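Local coordinates for anthrone oxidase-like protein (Streptomyces ambofaciens, PDB 5F9P) that acts as an oxygenase that cleaves a carbon-carbon bond in atypical angucycline biosynthesis, a reaction linked to oxidative opening of ring B, at residues 2-6 and 100-104; 95-99 and 172-176. All blocks are in the same frame, centred on the assembly; numbering follows the deposited sequence.

How the contacts relate
Both contacts use the long strand 92-105, with 95-99 and 100-104 following one another directly, and their centres lie about 13 Å apart. Along the chain the order is 2-6, 95-99, 100-104, 172-176, so the two contacts interleave. Contact 2 lies inside the closed eight-stranded antiparallel barrel, where 95-99 faces 172-176 past the intervening strand 155-167. Contact 1 is farther from the centre of the chain and brings the N-terminal 2-6 against the later part of the same strand. One strand thus helps to fill the barrel and also packs against the N-terminal segment, in a single chain consistent with the dimeric alpha-beta barrel superfamily.

Contact 1: residues 2-6 and 100-104; sequences IISAE and VAHTL
The peptide plane joining Ser4 to Ala5 is the flat group of this contact, and methyls of Val100 and Thr103 both lie on the same face of it. Val100 CG1 packs near the Ala5 end, 3.7 Å from Ala5 CA, and also touches the carbonyl oxygen Ser4 O. Thr103 CG2 comes over the same face near the nitrogen, 3.7 Å from Ala5 N. The opposite face is the side on which the Ser4 hydroxyl lies, where Ser4 OG receives a weak, bent bond from Glu6 N (3.3 Å, 127°) and is hydrogen-bonded to Asp7.

With CG1 of Val100 anti to its own nitrogen (chi1 174°), that methyl is set over the peptide, while CG2, which also borders Ser4 O, reaches back to Ile3: Val100 CG2 meets Ile3 CG2 at 4.0 Å, the two side chains crossing at a slant. Ala5 CB adds a looser touch to Val100 CG1 (4.4 Å). The threonine hydroxyl bonds to the carbonyl of Gly111 and leaves the methyl for the Ser4-Ala5 backbone. The contact is therefore apolar packing against a main chain that runs almost perpendicular to 100-104 (94°).

Ile3 pairs with Ile113 in the small two-stranded sheet 2-3/113-114. Residues 100-104 belong to strand 92-105, which pairs antiparallel with 155-167 in the barrel sheet; there a classic beta bulge sets Ala101 and His102 opposite the single residue Val160. Through Val100, Thr103 and the touch of Ile3 on Val159 of strand 155-167, the N-terminal segment packs against the barrel wall.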
loop_
_atom_site.group_PDB
_atom_site.type_symbol
_atom_site.label_atom_id
_atom_site.label_comp_id
_atom_site.label_asym_id
_atom_site.label_seq_id
_atom_site.Cartn_x
_atom_site.Cartn_y
_atom_site.Cartn_z
ATOM N N ILE A 2 10.879 6.031 -4.285
ATOM C CA ILE A 2 10.493 7.320 -3.718
ATOM C C ILE A 2 9.051 7.638 -4.074
ATOM O O ILE A 2 8.640 7.457 -5.216
ATOM C CB ILE A 2 11.400 8.454 -4.235
ATOM C CG1 ILE A 2 12.832 8.269 -3.732
ATOM C CG2 ILE A 2 10.855 9.821 -3.805
ATOM C CD1 ILE A 2 12.980 8.487 -2.240
ATOM N N ILE A 3 8.277 8.091 -3.090
ATOM C CA ILE A 3 6.879 8.446 -3.328
ATOM C C ILE A 3 6.667 9.935 -3.094
ATOM O O ILE A 3 7.130 10.475 -2.101
ATOM C CB ILE A 3 5.928 7.685 -2.381
ATOM C CG1 ILE A 3 6.169 6.178 -2.473
ATOM C CG2 ILE A 3 4.467 8.030 -2.707
ATOM C CD1 ILE A 3 5.514 5.406 -1.342
ATOM N N SER A 4 5.969 10.598 -4.005
ATOM C CA SER A 4 5.691 12.024 -3.818
ATOM C C SER A 4 4.355 12.447 -4.423
ATOM O O SER A 4 3.898 11.877 -5.416
ATOM C CB SER A 4 6.809 12.868 -4.424
ATOM O OG SER A 4 6.547 13.115 -5.791
ATOM N N ALA A 5 3.740 13.468 -3.841
ATOM C CA ALA A 5 2.461 13.963 -4.348
ATOM C C ALA A 5 2.539 14.473 -5.794
ATOM O O ALA A 5 1.523 14.533 -6.490
ATOM C CB ALA A 5 1.910 15.045 -3.431
ATOM N N GLU A 6 3.738 14.835 -6.248
ATOM C CA GLU A 6 3.914 15.302 -7.625
ATOM C C GLU A 6 4.070 14.161 -8.631
ATOM O O GLU A 6 4.170 14.397 -9.837
ATOM C CB GLU A 6 5.097 16.263 -7.735
ATOM C CG GLU A 6 4.975 17.491 -6.857
ATOM C CD GLU A 6 5.439 17.233 -5.437
ATOM O OE1 GLU A 6 6.231 16.286 -5.224
ATOM O OE2 GLU A 6 5.009 17.981 -4.533
ATOM N N VAL A 100 -1.409 9.462 -6.108
ATOM C CA VAL A 100 -0.990 9.929 -4.801
ATOM C C VAL A 100 -1.697 11.245 -4.529
ATOM O O VAL A 100 -1.614 12.165 -5.335
ATOM C CB VAL A 100 0.540 10.121 -4.745
ATOM C CG1 VAL A 100 0.949 10.751 -3.403
ATOM C CG2 VAL A 100 1.242 8.783 -4.958
ATOM N N ALA A 101 -2.422 11.334 -3.417
ATOM C CA ALA A 101 -3.175 12.551 -3.138
ATOM C C ALA A 101 -2.410 13.471 -2.184
ATOM O O ALA A 101 -2.520 14.694 -2.253
ATOM C CB ALA A 101 -4.569 12.217 -2.576
ATOM N N HIS A 102 -1.633 12.881 -1.292
ATOM C CA HIS A 102 -1.012 13.656 -0.237
ATOM C C HIS A 102 0.151 12.887 0.389
ATOM O O HIS A 102 0.088 11.663 0.519
ATOM C CB HIS A 102 -2.070 13.970 0.832
ATOM C CG HIS A 102 -1.602 14.915 1.891
ATOM N ND1 HIS A 102 -1.660 16.284 1.744
ATOM C CD2 HIS A 102 -1.075 14.689 3.118
ATOM C CE1 HIS A 102 -1.193 16.860 2.839
ATOM N NE2 HIS A 102 -0.837 15.914 3.689
ATOM N N THR A 103 1.205 13.611 0.754
ATOM C CA THR A 103 2.278 13.050 1.570
ATOM C C THR A 103 2.571 13.952 2.765
ATOM O O THR A 103 2.387 15.174 2.721
ATOM C CB THR A 103 3.591 12.821 0.775
ATOM O OG1 THR A 103 4.154 14.082 0.375
ATOM C CG2 THR A 103 3.325 11.972 -0.445
ATOM N N LEU A 104 3.020 13.328 3.839
ATOM C CA LEU A 104 3.426 14.036 5.028
ATOM C C LEU A 104 4.597 13.271 5.615
ATOM O O LEU A 104 4.582 12.044 5.625
ATOM C CB LEU A 104 2.274 14.069 6.030
ATOM C CG LEU A 104 2.667 14.642 7.395
ATOM C CD1 LEU A 104 3.113 16.093 7.250
ATOM C CD2 LEU A 104 1.524 14.497 8.413
#

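Contact 2: residues 95-99 and 172-176; sequences LMQNE and AFVIS
Met96 and Asn98 meet Phe173 and Ile175 in the barrel interior, with Phe173 burying the largest share. Met96 runs its chain past one end of that ring, Met96 CB lying 3.9 Å from Phe173 CZ. Met96 SE is 4.7 Å from the centroid of the Phe173 ring. It sits 39° off the ring normal, an oblique Met-aromatic contact in this selenomethionine-labelled protein. The selenium also touches the second apolar partner, Met96 SE to Ile175 CD1 being 4.1 Å. With CG beside the backbone N and an extended chi2 of 168°, CB, CG and SE of Met96 are all brought along the ring.

Asn98 approaches the same pair through its amide oxygen. Asn98 OD1 is 3.3 Å from Phe173 CE2 and 3.6 Å from Ile175 CD1, with the amide and ring planes nearly perpendicular (87°). This buried oxygen has no hydrogen-bonding partner in the model; across the contact those two carbons are its nearest atoms. The other end of the amide is secured: Asn98 ND2 bonds to the carbonyl of Thr11, whose strand also pairs with Asn98 through the backbone, which would fix how the oxygen points.

Strands 95-99 and 172-176 are not sheet neighbours; their axes pass 8.8 Å apart, with strand 155-167 between them in the sheet and Ala166 touching both Met96 and Phe173. Strand 10-17 flanks 95-99 on its other side, and strand 122-130 flanks 172-176, sending Phe125 to Ile175. Val174 points the opposite way, out of the barrel onto helix 135-142.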
loop_
_atom_site.group_PDB
_atom_site.type_symbol
_atom_site.label_atom_id
_atom_site.label_comp_id
_atom_site.label_asym_id
_atom_site.label_seq_id
_atom_site.Cartn_x
_atom_site.Cartn_y
_atom_site.Cartn_z
ATOM N N LEU A 95 -6.441 -5.695 -6.814
ATOM C CA LEU A 95 -5.392 -5.014 -7.555
ATOM C C LEU A 95 -5.882 -3.608 -7.809
ATOM O O LEU A 95 -6.785 -3.393 -8.632
ATOM C CB LEU A 95 -5.098 -5.724 -8.881
ATOM C CG LEU A 95 -4.993 -7.249 -8.905
ATOM C CD1 LEU A 95 -4.825 -7.709 -10.350
ATOM C CD2 LEU A 95 -3.851 -7.779 -8.040
HETATM N N MSE A 96 -5.283 -2.652 -7.106
HETATM C CA MSE A 96 -5.855 -1.318 -7.005
HETATM C C MSE A 96 -5.000 -0.249 -7.672
HETATM O O MSE A 96 -3.817 -0.123 -7.379
HETATM C CB MSE A 96 -6.071 -0.974 -5.533
HETATM C CG MSE A 96 -7.163 -1.803 -4.852
HETATM SE SE MSE A 96 -7.113 -1.582 -2.914
HETATM C CE MSE A 96 -5.394 -2.487 -2.587
ATOM N N GLN A 97 -5.608 0.533 -8.559
ATOM C CA GLN A 97 -4.886 1.592 -9.250
ATOM C C GLN A 97 -5.201 2.931 -8.602
ATOM O O GLN A 97 -6.368 3.262 -8.390
ATOM C CB GLN A 97 -5.253 1.607 -10.741
ATOM C CG GLN A 97 -5.102 0.243 -11.412
ATOM C CD GLN A 97 -5.591 0.235 -12.856
ATOM O OE1 GLN A 97 -5.453 1.221 -13.569
ATOM N NE2 GLN A 97 -6.166 -0.881 -13.285
ATOM N N ASN A 98 -4.161 3.702 -8.297
ATOM C CA ASN A 98 -4.302 4.912 -7.504
ATOM C C ASN A 98 -3.465 6.055 -8.021
ATOM O O ASN A 98 -2.518 5.862 -8.786
ATOM C CB ASN A 98 -3.830 4.656 -6.066
ATOM C CG ASN A 98 -4.300 3.333 -5.533
ATOM O OD1 ASN A 98 -5.381 3.234 -4.952
ATOM N ND2 ASN A 98 -3.499 2.294 -5.747
ATOM N N GLU A 99 -3.797 7.251 -7.559
ATOM C CA GLU A 99 -2.895 8.380 -7.680
ATOM C C GLU A 99 -2.575 8.854 -6.271
ATOM O O GLU A 99 -3.354 8.638 -5.339
ATOM C CB GLU A 99 -3.508 9.498 -8.520
ATOM C CG GLU A 99 -4.686 10.185 -7.893
ATOM C CD GLU A 99 -5.354 11.173 -8.854
ATOM O OE1 GLU A 99 -6.271 11.901 -8.422
ATOM O OE2 GLU A 99 -4.961 11.215 -10.045
ATOM N N ALA A 172 -15.995 3.551 -4.887
ATOM C CA ALA A 172 -14.919 4.488 -4.605
ATOM C C ALA A 172 -14.105 4.009 -3.410
ATOM O O ALA A 172 -14.637 3.366 -2.507
ATOM C CB ALA A 172 -15.482 5.870 -4.340
ATOM N N PHE A 173 -12.816 4.333 -3.396
ATOM C CA PHE A 173 -11.985 3.959 -2.261
ATOM C C PHE A 173 -10.784 4.890 -2.103
ATOM O O PHE A 173 -10.355 5.541 -3.057
ATOM C CB PHE A 173 -11.535 2.493 -2.377
ATOM C CG PHE A 173 -10.601 2.238 -3.514
ATOM C CD1 PHE A 173 -11.088 2.034 -4.802
ATOM C CD2 PHE A 173 -9.236 2.199 -3.303
ATOM C CE1 PHE A 173 -10.220 1.795 -5.867
ATOM C CE2 PHE A 173 -8.357 1.962 -4.356
ATOM C CZ PHE A 173 -8.847 1.764 -5.639
ATOM N N VAL A 174 -10.263 4.977 -0.884
ATOM C CA VAL A 174 -9.045 5.739 -0.636
ATOM C C VAL A 174 -8.174 4.896 0.262
ATOM O O VAL A 174 -8.644 3.929 0.864
ATOM C CB VAL A 174 -9.293 7.092 0.032
ATOM C CG1 VAL A 174 -10.216 7.938 -0.817
ATOM C CG2 VAL A 174 -9.866 6.899 1.426
ATOM N N ILE A 175 -6.900 5.252 0.346
ATOM C CA ILE A 175 -5.955 4.416 1.065
ATOM C C ILE A 175 -5.076 5.268 1.933
ATOM O O ILE A 175 -4.652 6.358 1.530
ATOM C CB ILE A 175 -5.066 3.600 0.089
ATOM C CG1 ILE A 175 -5.873 2.449 -0.506
ATOM C CG2 ILE A 175 -3.800 3.084 0.799
ATOM C CD1 ILE A 175 -5.191 1.760 -1.667
ATOM N N SER A 176 -4.827 4.767 3.138
ATOM C CA SER A 176 -3.901 5.377 4.068
ATOM C C SER A 176 -2.696 4.450 4.210
ATOM O O SER A 176 -2.857 3.282 4.568
ATOM C CB SER A 176 -4.581 5.517 5.436
ATOM O OG SER A 176 -3.658 5.990 6.396
#